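Local atomic coordinates of hypothetical UPF0334 kinase-like protein AQ_1292 (Aquifex aeolicus, PDB entry 1YE8), a protein that hydrolyses the nucleoside triphosphates ATP, GTP, CTP, TTP and UTP to their diphosphates and phosphate, and has no kinase activity. Residues A[143-146]-A[147-151]; A[150-153]-A[154-157]; A[106-110]-A[111-115]; A[15-18]-A[19-23]. All blocks are in the same frame, centred on the assembly; numbering follows the deposited sequence.

From the N terminus contact 4 comes first, two turns in the middle of helix 13-24, which follows the ATP-binding loop. Contact 3 comes next, in the loop between strand 102-105 and helix 116-126; its D106 CB lies 4.2 Å from V17 CG1 of contact 4. Contact 1 spans helix 144-150 with its N-cap, and its L145 CD2 packs 3.6 Å from L113 CD2 of contact 3. Contact 2 shares R150 and R151 with it and turns the chain into edge strand 156-159. Each closes only a local turn; contacts 4, 3 and 1 follow in series, contact 2 overlaps the end of contact 1, and contacts 1 and 4 lie on opposite sides of the chain's centre.

Contact 1 (A[143-146]-A[147-151]); sequences HPLV and KEIRR
L145 and E148 meet one turn apart on helix 144-150, a helix of this RecA-like P-loop NTPase fold, which H143 caps: its ND1, in the ring plane, accepts from L145 N at 2.9 Å. The E148 chain can be followed outward. CB rests 3.4 Å from L145 O; CG comes near L145 CD1; the carboxylate carbon CD then lies 3.6 Å from that same methyl, with OE2 close to it. CG anti to the backbone N (chi1 -180°) and an extended chain carry the carboxylate past the leucine methyl, on to R123, with which OE1 forms a salt bridge, and H127, whose NE2 bonds to OE2. An alanine in place of this glutamate would probably leave R123 without its charge partner and H127 without an acceptor, and uncover one flank of L145. L145 CD1 touches I149 CD1 at 3.9 Å, and both leucine and isoleucine pack on helix 116-126. The backbone is regular: I149 N donates to L145 O at 3.0 Å and R150 N to V146 O at 2.9 Å. V146 and R150 run alongside each other; with the guanidinium tied to D141 and P138 O, R150 NH2 sits 3.5 Å from V146 CG1.

Contact 2 (A[150-153]-A[154-157]); sequences RRLP and GAVL
A type II beta turn from L152 to A155 reverses the chain, so that the runs 150-153 and 154-157 head 155° apart, and A155 N closes it with a weak bond to L152 O at 3.3 Å. P153 and G154 occupy the two central positions. G154 has a positive phi of 83°, a value that suits glycine; a side chain there would run into P153 O. A155 points its CB at the preceding segment, 3.4 Å from L152 O and 4.1 Å from L152 CB. L152 CD2 reaches the same methyl: CG anti to the backbone N (chi1 -172°) places CD2 where it, like L152 CB, touches the alanine. Farther from the turn the two arms are joined by a looser contact, L157 CD2 lying 4.0 Å from R150 O and 4.2 Å from R150 CG. Here the arginine offers its backbone O and its CG; its guanidinium lies apart, in a salt bridge with D141 and bonded to P138 O. The bend thus links helix 144-150 to strand 156-159, an edge of the parallel sheet. V156 makes backbone hydrogen bonds with K2 and I4 of the adjacent strand 2-6, and the side chains of A155 and L157 both pack on I4.

Contact 3 (A[106-110]-A[111-115]); sequences DEIGK and MELFS
In the loop after strand 102-105, which holds D106 to G109 of the predicted ATP-binding site, E112, L113 and F114 meet the residues that precede them. E112 bends at chi2 (88°), which swings its carboxylate back under the E107-G109 backbone. There OE1 accepts from G109 N at 3.2 Å, a weak bond with an N-H...O angle of only 122°, while CD lies 3.0 Å from E107 O. Two carbonyl oxygens, of E107 and G109, also crowd OE1, a setting that might favour a protonated carboxyl. An alanine in place of this glutamate is likely to deprive G109 N of this weak acceptor and open a gap beneath the E107 carbonyl. L113 N donates to G109 O at 2.9 Å, and the leucine CG sits 3.2 Å from the same oxygen. Its CD2 crosses to I108 CG2 at 4.0 Å. K110, bent at chi2 and chi4, brings NZ to 3.6 Å from F114 CZ, while K110 O lies near CD2 of that ring. Around the loop, E112 is packed by F59 of strand 56-61, F80 of helix 77-97 and F118 of helix 116-126, and I108 rests on V122, also of helix 116-126.

Contact 4 (A[15-18]-A[19-23]); sequences TLVK and KIVER
T15 and K19 begin a run of i to i+4 contacts along helix 13-24, the helix that follows the P-loop (Walker A) of this NTPase. K19 N donates to T15 O at 3.1 Å, and the extended lysine chain passes over the same turn, its CE 4.2 Å from T15 CG2. L16 comes next: I20 N bonds to its O at 2.9 Å, and its CG meets I20 CD1 at 4.0 Å. The isoleucine holds CG1 beside its own backbone N (chi1 -68°), which lays CG1 and CD1 against the L16 carbonyl and leads CD1 on to the leucine. Both pack against helix 168-175, L16 on I168 and I20 on L169. V17 O accepts from V21 N at 2.9 Å, while V17 CG1 and V21 CG2 touch loosely at 4.3 Å; the two valines share I104 of strand 102-105 as a neighbour, placing this side of the helix on the parallel sheet. K18 turns another way, bending at chi3 (67°) to form a salt bridge through NZ with E34 of strand 31-36. Its backbone keeps the helical pattern: E22 N donates to K18 O at 3.0 Å.

Contact 1 (A[143-146]-A[147-151])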
loop_
_atom_site.group_PDB
_atom_site.type_symbol
_atom_site.label_atom_id
_atom_site.label_comp_id
_atom_site.label_asym_id
_atom_site.label_seq_id
_atom_site.Cartn_x
_atom_site.Cartn_y
_atom_site.Cartn_z
ATOM N N HIS A 143 -11.553 -6.925 -5.880
ATOM C CA HIS A 143 -10.764 -8.127 -6.142
ATOM C C HIS A 143 -10.869 -9.006 -4.898
ATOM O O HIS A 143 -10.962 -8.468 -3.795
ATOM C CB HIS A 143 -9.300 -7.741 -6.387
ATOM C CG HIS A 143 -8.424 -8.886 -6.778
ATOM N ND1 HIS A 143 -7.920 -9.786 -5.865
ATOM C CD2 HIS A 143 -7.935 -9.258 -7.984
ATOM C CE1 HIS A 143 -7.180 -10.681 -6.498
ATOM N NE2 HIS A 143 -7.166 -10.375 -7.784
ATOM N N PRO A 144 -10.881 -10.335 -5.018
ATOM C CA PRO A 144 -10.971 -11.163 -3.805
ATOM C C PRO A 144 -9.883 -10.918 -2.747
ATOM O O PRO A 144 -10.168 -11.086 -1.560
ATOM C CB PRO A 144 -10.916 -12.593 -4.350
ATOM C CG PRO A 144 -11.473 -12.451 -5.690
ATOM C CD PRO A 144 -10.894 -11.169 -6.242
ATOM N N LEU A 145 -8.667 -10.528 -3.140
ATOM C CA LEU A 145 -7.646 -10.248 -2.124
ATOM C C LEU A 145 -7.974 -8.980 -1.309
ATOM O O LEU A 145 -7.641 -8.913 -0.144
ATOM C CB LEU A 145 -6.225 -10.204 -2.733
ATOM C CG LEU A 145 -5.018 -10.036 -1.794
ATOM C CD1 LEU A 145 -5.055 -10.920 -0.545
ATOM C CD2 LEU A 145 -3.732 -10.288 -2.578
ATOM N N VAL A 146 -8.648 -8.009 -1.923
ATOM C CA VAL A 146 -9.111 -6.837 -1.187
ATOM C C VAL A 146 -10.096 -7.270 -0.091
ATOM O O VAL A 146 -9.974 -6.828 1.058
ATOM C CB VAL A 146 -9.742 -5.772 -2.128
ATOM C CG1 VAL A 146 -10.437 -4.685 -1.336
ATOM C CG2 VAL A 146 -8.671 -5.152 -3.051
ATOM N N LYS A 147 -11.044 -8.151 -0.435
ATOM C CA LYS A 147 -12.009 -8.662 0.548
ATOM C C LYS A 147 -11.304 -9.407 1.678
ATOM O O LYS A 147 -11.608 -9.218 2.858
ATOM C CB LYS A 147 -13.022 -9.580 -0.123
ATOM C CG LYS A 147 -14.293 -9.825 0.701
ATOM C CD LYS A 147 -15.215 -10.840 0.022
ATOM C CE LYS A 147 -16.330 -10.164 -0.756
ATOM N NZ LYS A 147 -17.316 -11.140 -1.320
ATOM N N GLU A 148 -10.330 -10.234 1.298
ATOM C CA GLU A 148 -9.537 -11.012 2.233
ATOM C C GLU A 148 -8.829 -10.113 3.251
ATOM O O GLU A 148 -8.798 -10.405 4.448
ATOM C CB GLU A 148 -8.525 -11.836 1.429
ATOM C CG GLU A 148 -7.612 -12.720 2.249
ATOM C CD GLU A 148 -6.673 -13.544 1.390
ATOM O OE1 GLU A 148 -7.116 -14.058 0.340
ATOM O OE2 GLU A 148 -5.496 -13.695 1.784
ATOM N N ILE A 149 -8.233 -9.024 2.765
ATOM C CA ILE A 149 -7.526 -8.088 3.625
ATOM C C ILE A 149 -8.499 -7.264 4.486
ATOM O O ILE A 149 -8.238 -7.018 5.667
ATOM C CB ILE A 149 -6.542 -7.180 2.795
ATOM C CG1 ILE A 149 -5.450 -8.032 2.110
ATOM C CG2 ILE A 149 -5.963 -6.076 3.668
ATOM C CD1 ILE A 149 -4.868 -9.179 2.935
ATOM N N ARG A 150 -9.639 -6.877 3.916
ATOM C CA ARG A 150 -10.632 -6.136 4.685
ATOM C C ARG A 150 -11.072 -6.922 5.924
ATOM O O ARG A 150 -11.281 -6.336 6.985
ATOM C CB ARG A 150 -11.834 -5.785 3.814
ATOM C CG ARG A 150 -12.770 -4.770 4.470
ATOM C CD ARG A 150 -14.058 -4.500 3.698
ATOM N NE ARG A 150 -13.788 -4.284 2.278
ATOM C CZ ARG A 150 -13.188 -3.208 1.768
ATOM N NH1 ARG A 150 -12.856 -2.168 2.531
ATOM N NH2 ARG A 150 -12.960 -3.171 0.467
ATOM N N ARG A 151 -11.171 -8.242 5.783
ATOM C CA ARG A 151 -11.593 -9.087 6.898
ATOM C C ARG A 151 -10.439 -9.749 7.670
ATOM O O ARG A 151 -10.665 -10.652 8.467
ATOM C CB ARG A 151 -12.670 -10.088 6.450
ATOM C CG ARG A 151 -12.211 -11.246 5.598
ATOM C CD ARG A 151 -13.371 -12.060 5.009
ATOM N NE ARG A 151 -14.599 -11.267 4.853
ATOM C CZ ARG A 151 -15.723 -11.710 4.291
ATOM N NH1 ARG A 151 -15.795 -12.950 3.814
ATOM N NH2 ARG A 151 -16.783 -10.915 4.208
#

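Contact 2 (A[150-153]-A[154-157])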
loop_
_atom_site.group_PDB
_atom_site.type_symbol
_atom_site.label_atom_id
_atom_site.label_comp_id
_atom_site.label_asym_id
_atom_site.label_seq_id
_atom_site.Cartn_x
_atom_site.Cartn_y
_atom_site.Cartn_z
ATOM N N ARG A 150 -9.639 -6.877 3.916
ATOM C CA ARG A 150 -10.632 -6.136 4.685
ATOM C C ARG A 150 -11.072 -6.922 5.924
ATOM O O ARG A 150 -11.281 -6.336 6.985
ATOM C CB ARG A 150 -11.834 -5.785 3.814
ATOM C CG ARG A 150 -12.770 -4.770 4.470
ATOM C CD ARG A 150 -14.058 -4.500 3.698
ATOM N NE ARG A 150 -13.788 -4.284 2.278
ATOM C CZ ARG A 150 -13.188 -3.208 1.768
ATOM N NH1 ARG A 150 -12.856 -2.168 2.531
ATOM N NH2 ARG A 150 -12.960 -3.171 0.467
ATOM N N ARG A 151 -11.171 -8.242 5.783
ATOM C CA ARG A 151 -11.593 -9.087 6.898
ATOM C C ARG A 151 -10.439 -9.749 7.670
ATOM O O ARG A 151 -10.665 -10.652 8.467
ATOM C CB ARG A 151 -12.670 -10.088 6.450
ATOM C CG ARG A 151 -12.211 -11.246 5.598
ATOM C CD ARG A 151 -13.371 -12.060 5.009
ATOM N NE ARG A 151 -14.599 -11.267 4.853
ATOM C CZ ARG A 151 -15.723 -11.710 4.291
ATOM N NH1 ARG A 151 -15.795 -12.950 3.814
ATOM N NH2 ARG A 151 -16.783 -10.915 4.208
ATOM N N LEU A 152 -9.208 -9.279 7.477
ATOM C CA LEU A 152 -8.048 -9.860 8.156
ATOM C C LEU A 152 -8.220 -9.863 9.677
ATOM O O LEU A 152 -8.316 -8.803 10.276
ATOM C CB LEU A 152 -6.794 -9.067 7.775
ATOM C CG LEU A 152 -5.433 -9.609 8.208
ATOM C CD1 LEU A 152 -5.140 -10.946 7.534
ATOM C CD2 LEU A 152 -4.360 -8.598 7.897
ATOM N N PRO A 153 -8.268 -11.040 10.316
ATOM C CA PRO A 153 -8.398 -11.084 11.783
ATOM C C PRO A 153 -7.281 -10.344 12.521
ATOM O O PRO A 153 -6.120 -10.446 12.123
ATOM C CB PRO A 153 -8.332 -12.585 12.085
ATOM C CG PRO A 153 -8.863 -13.201 10.869
ATOM C CD PRO A 153 -8.285 -12.391 9.723
ATOM N N GLY A 154 -7.623 -9.606 13.581
ATOM C CA GLY A 154 -6.641 -8.924 14.414
ATOM C C GLY A 154 -6.188 -7.578 13.873
ATOM O O GLY A 154 -5.522 -6.809 14.554
ATOM N N ALA A 155 -6.550 -7.275 12.631
ATOM C CA ALA A 155 -6.106 -6.023 12.030
ATOM C C ALA A 155 -6.862 -4.827 12.587
ATOM O O ALA A 155 -7.987 -4.944 13.113
ATOM C CB ALA A 155 -6.255 -6.075 10.513
ATOM N N VAL A 156 -6.236 -3.671 12.458
ATOM C CA VAL A 156 -6.874 -2.407 12.777
ATOM C C VAL A 156 -7.418 -1.898 11.449
ATOM O O VAL A 156 -6.651 -1.677 10.522
ATOM C CB VAL A 156 -5.845 -1.418 13.364
ATOM C CG1 VAL A 156 -6.462 -0.029 13.585
ATOM C CG2 VAL A 156 -5.249 -1.976 14.653
ATOM N N LEU A 157 -8.736 -1.754 11.339
ATOM C CA LEU A 157 -9.349 -1.305 10.084
ATOM C C LEU A 157 -9.853 0.120 10.287
ATOM O O LEU A 157 -10.702 0.381 11.154
ATOM C CB LEU A 157 -10.486 -2.254 9.660
ATOM C CG LEU A 157 -11.225 -1.855 8.369
ATOM C CD1 LEU A 157 -10.343 -1.904 7.106
ATOM C CD2 LEU A 157 -12.453 -2.744 8.160
#

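Contact 3 (A[106-110]-A[111-115])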
loop_
_atom_site.group_PDB
_atom_site.type_symbol
_atom_site.label_atom_id
_atom_site.label_comp_id
_atom_site.label_asym_id
_atom_site.label_seq_id
_atom_site.Cartn_x
_atom_site.Cartn_y
_atom_site.Cartn_z
ATOM N N ASP A 106 1.001 0.848 -0.218
ATOM C CA ASP A 106 -0.113 1.656 -0.738
ATOM C C ASP A 106 -0.000 1.566 -2.257
ATOM O O ASP A 106 0.944 2.119 -2.837
ATOM C CB ASP A 106 -0.002 3.110 -0.237
ATOM C CG ASP A 106 -0.910 4.059 -0.984
ATOM O OD1 ASP A 106 -2.149 3.842 -0.983
ATOM O OD2 ASP A 106 -0.472 5.053 -1.589
ATOM N N GLU A 107 -0.922 0.885 -2.940
ATOM C CA GLU A 107 -2.193 0.376 -2.465
ATOM C C GLU A 107 -2.332 -1.090 -2.857
ATOM O O GLU A 107 -1.848 -1.529 -3.922
ATOM C CB GLU A 107 -3.315 1.195 -3.127
ATOM C CG GLU A 107 -4.715 0.775 -2.717
ATOM C CD GLU A 107 -5.788 1.801 -2.990
ATOM O OE1 GLU A 107 -5.521 2.943 -3.404
ATOM O OE2 GLU A 107 -6.956 1.470 -2.781
ATOM N N ILE A 108 -3.022 -1.859 -2.025
ATOM C CA ILE A 108 -3.471 -3.176 -2.434
ATOM C C ILE A 108 -4.772 -2.952 -3.201
ATOM O O ILE A 108 -5.881 -3.149 -2.676
ATOM C CB ILE A 108 -3.624 -4.130 -1.232
ATOM C CG1 ILE A 108 -2.326 -4.151 -0.402
ATOM C CG2 ILE A 108 -4.010 -5.559 -1.700
ATOM C CD1 ILE A 108 -2.445 -4.839 0.897
ATOM N N GLY A 109 -4.635 -2.543 -4.461
ATOM C CA GLY A 109 -5.763 -2.146 -5.285
ATOM C C GLY A 109 -5.784 -2.869 -6.615
ATOM O O GLY A 109 -4.888 -3.662 -6.921
ATOM N N LYS A 110 -6.825 -2.607 -7.400
ATOM C CA LYS A 110 -7.028 -3.306 -8.651
ATOM C C LYS A 110 -5.821 -3.234 -9.604
ATOM O O LYS A 110 -5.454 -4.238 -10.200
ATOM C CB LYS A 110 -8.283 -2.785 -9.354
ATOM C CG LYS A 110 -8.694 -3.668 -10.527
ATOM C CD LYS A 110 -9.495 -4.869 -10.044
ATOM C CE LYS A 110 -10.095 -5.644 -11.199
ATOM N NZ LYS A 110 -9.034 -6.123 -12.134
HETATM N N MSE A 111 -5.208 -2.060 -9.735
HETATM C CA MSE A 111 -4.077 -1.916 -10.651
HETATM C C MSE A 111 -2.886 -2.747 -10.215
HETATM O O MSE A 111 -2.269 -3.437 -11.034
HETATM C CB MSE A 111 -3.686 -0.460 -10.799
HETATM C CG MSE A 111 -4.810 0.364 -11.357
HETATM SE SE MSE A 111 -4.346 2.214 -11.508
HETATM C CE MSE A 111 -3.456 2.493 -9.822
ATOM N N GLU A 112 -2.617 -2.769 -8.919
ATOM C CA GLU A 112 -1.479 -3.511 -8.391
ATOM C C GLU A 112 -1.718 -5.024 -8.432
ATOM O O GLU A 112 -0.787 -5.811 -8.635
ATOM C CB GLU A 112 -1.187 -3.055 -6.955
ATOM C CG GLU A 112 -0.777 -1.592 -6.885
ATOM C CD GLU A 112 -1.923 -0.597 -6.748
ATOM O OE1 GLU A 112 -3.127 -0.947 -6.783
ATOM O OE2 GLU A 112 -1.607 0.604 -6.566
ATOM N N LEU A 113 -2.973 -5.421 -8.243
ATOM C CA LEU A 113 -3.334 -6.831 -8.091
ATOM C C LEU A 113 -3.286 -7.614 -9.406
ATOM O O LEU A 113 -3.434 -8.825 -9.387
ATOM C CB LEU A 113 -4.686 -6.978 -7.369
ATOM C CG LEU A 113 -4.594 -6.620 -5.873
ATOM C CD1 LEU A 113 -5.982 -6.460 -5.284
ATOM C CD2 LEU A 113 -3.822 -7.648 -5.071
ATOM N N PHE A 114 -3.037 -6.940 -10.535
ATOM C CA PHE A 114 -2.749 -7.661 -11.775
ATOM C C PHE A 114 -1.444 -8.448 -11.678
ATOM O O PHE A 114 -1.227 -9.370 -12.460
ATOM C CB PHE A 114 -2.666 -6.700 -12.957
ATOM C CG PHE A 114 -3.990 -6.232 -13.470
ATOM C CD1 PHE A 114 -4.888 -7.122 -14.061
ATOM C CD2 PHE A 114 -4.325 -4.892 -13.414
ATOM C CE1 PHE A 114 -6.117 -6.658 -14.566
ATOM C CE2 PHE A 114 -5.547 -4.435 -13.915
ATOM C CZ PHE A 114 -6.436 -5.318 -14.481
ATOM N N SER A 115 -0.588 -8.119 -10.715
ATOM C CA SER A 115 0.683 -8.832 -10.545
ATOM C C SER A 115 0.526 -10.037 -9.628
ATOM O O SER A 115 0.213 -9.878 -8.441
ATOM C CB SER A 115 1.738 -7.874 -9.979
ATOM O OG SER A 115 2.813 -8.580 -9.390
#

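Contact 4 (A[15-18]-A[19-23])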
loop_
_atom_site.group_PDB
_atom_site.type_symbol
_atom_site.label_atom_id
_atom_site.label_comp_id
_atom_site.label_asym_id
_atom_site.label_seq_id
_atom_site.Cartn_x
_atom_site.Cartn_y
_atom_site.Cartn_z
ATOM N N THR A 15 -1.785 10.293 1.102
ATOM C CA THR A 15 -1.321 11.414 1.896
ATOM C C THR A 15 -1.088 10.996 3.337
ATOM O O THR A 15 -0.065 11.335 3.930
ATOM C CB THR A 15 -2.349 12.549 1.834
ATOM O OG1 THR A 15 -2.269 13.154 0.544
ATOM C CG2 THR A 15 -2.008 13.690 2.819
ATOM N N LEU A 16 -2.036 10.261 3.905
ATOM C CA LEU A 16 -1.874 9.760 5.256
ATOM C C LEU A 16 -0.688 8.785 5.350
ATOM O O LEU A 16 0.124 8.875 6.277
ATOM C CB LEU A 16 -3.161 9.092 5.733
ATOM C CG LEU A 16 -3.130 8.394 7.084
ATOM C CD1 LEU A 16 -2.727 9.349 8.226
ATOM C CD2 LEU A 16 -4.479 7.782 7.368
ATOM N N VAL A 17 -0.596 7.843 4.403
ATOM C CA VAL A 17 0.537 6.922 4.390
ATOM C C VAL A 17 1.882 7.680 4.362
ATOM O O VAL A 17 2.793 7.318 5.097
ATOM C CB VAL A 17 0.418 5.887 3.248
ATOM C CG1 VAL A 17 1.733 5.110 3.072
ATOM C CG2 VAL A 17 -0.717 4.919 3.537
ATOM N N LYS A 18 1.984 8.738 3.553
ATOM C CA LYS A 18 3.215 9.529 3.490
ATOM C C LYS A 18 3.542 10.182 4.843
ATOM O O LYS A 18 4.700 10.218 5.258
ATOM C CB LYS A 18 3.137 10.544 2.357
ATOM C CG LYS A 18 3.250 9.886 0.988
ATOM C CD LYS A 18 2.964 10.846 -0.146
ATOM C CE LYS A 18 4.022 11.926 -0.269
ATOM N NZ LYS A 18 3.712 12.808 -1.424
ATOM N N LYS A 19 2.516 10.660 5.537
ATOM C CA LYS A 19 2.712 11.234 6.871
ATOM C C LYS A 19 3.224 10.165 7.833
ATOM O O LYS A 19 4.094 10.431 8.664
ATOM C CB LYS A 19 1.406 11.803 7.429
ATOM C CG LYS A 19 0.907 13.087 6.803
ATOM C CD LYS A 19 -0.500 13.401 7.353
ATOM C CE LYS A 19 -1.060 14.685 6.813
ATOM N NZ LYS A 19 -2.408 14.913 7.406
ATOM N N ILE A 20 2.673 8.953 7.730
ATOM C CA ILE A 20 3.106 7.841 8.567
ATOM C C ILE A 20 4.572 7.494 8.287
ATOM O O ILE A 20 5.360 7.310 9.231
ATOM C CB ILE A 20 2.170 6.600 8.383
ATOM C CG1 ILE A 20 0.770 6.880 8.942
ATOM C CG2 ILE A 20 2.748 5.375 9.047
ATOM C CD1 ILE A 20 -0.303 5.890 8.446
ATOM N N VAL A 21 4.934 7.423 7.003
ATOM C CA VAL A 21 6.315 7.138 6.596
ATOM C C VAL A 21 7.279 8.181 7.170
ATOM O O VAL A 21 8.335 7.819 7.721
ATOM C CB VAL A 21 6.429 7.049 5.062
ATOM C CG1 VAL A 21 7.891 7.067 4.595
ATOM C CG2 VAL A 21 5.708 5.793 4.550
ATOM N N GLU A 22 6.914 9.459 7.063
ATOM C CA GLU A 22 7.813 10.502 7.558
ATOM C C GLU A 22 7.996 10.365 9.072
ATOM O O GLU A 22 9.116 10.472 9.592
ATOM C CB GLU A 22 7.306 11.892 7.191
ATOM C CG GLU A 22 8.254 12.997 7.638
ATOM C CD GLU A 22 7.849 14.377 7.164
ATOM O OE1 GLU A 22 6.958 15.002 7.788
ATOM O OE2 GLU A 22 8.447 14.844 6.170
ATOM N N ARG A 23 6.905 10.125 9.786
ATOM C CA ARG A 23 6.993 9.947 11.230
ATOM C C ARG A 23 7.810 8.739 11.651
ATOM O O ARG A 23 8.551 8.789 12.632
ATOM C CB ARG A 23 5.601 9.899 11.846
ATOM C CG ARG A 23 4.931 11.265 11.845
ATOM C CD ARG A 23 5.513 12.243 12.884
ATOM N NE ARG A 23 5.074 11.863 14.224
ATOM C CZ ARG A 23 3.905 12.215 14.748
ATOM N NH1 ARG A 23 3.062 12.959 14.045
ATOM N NH2 ARG A 23 3.579 11.807 15.969
#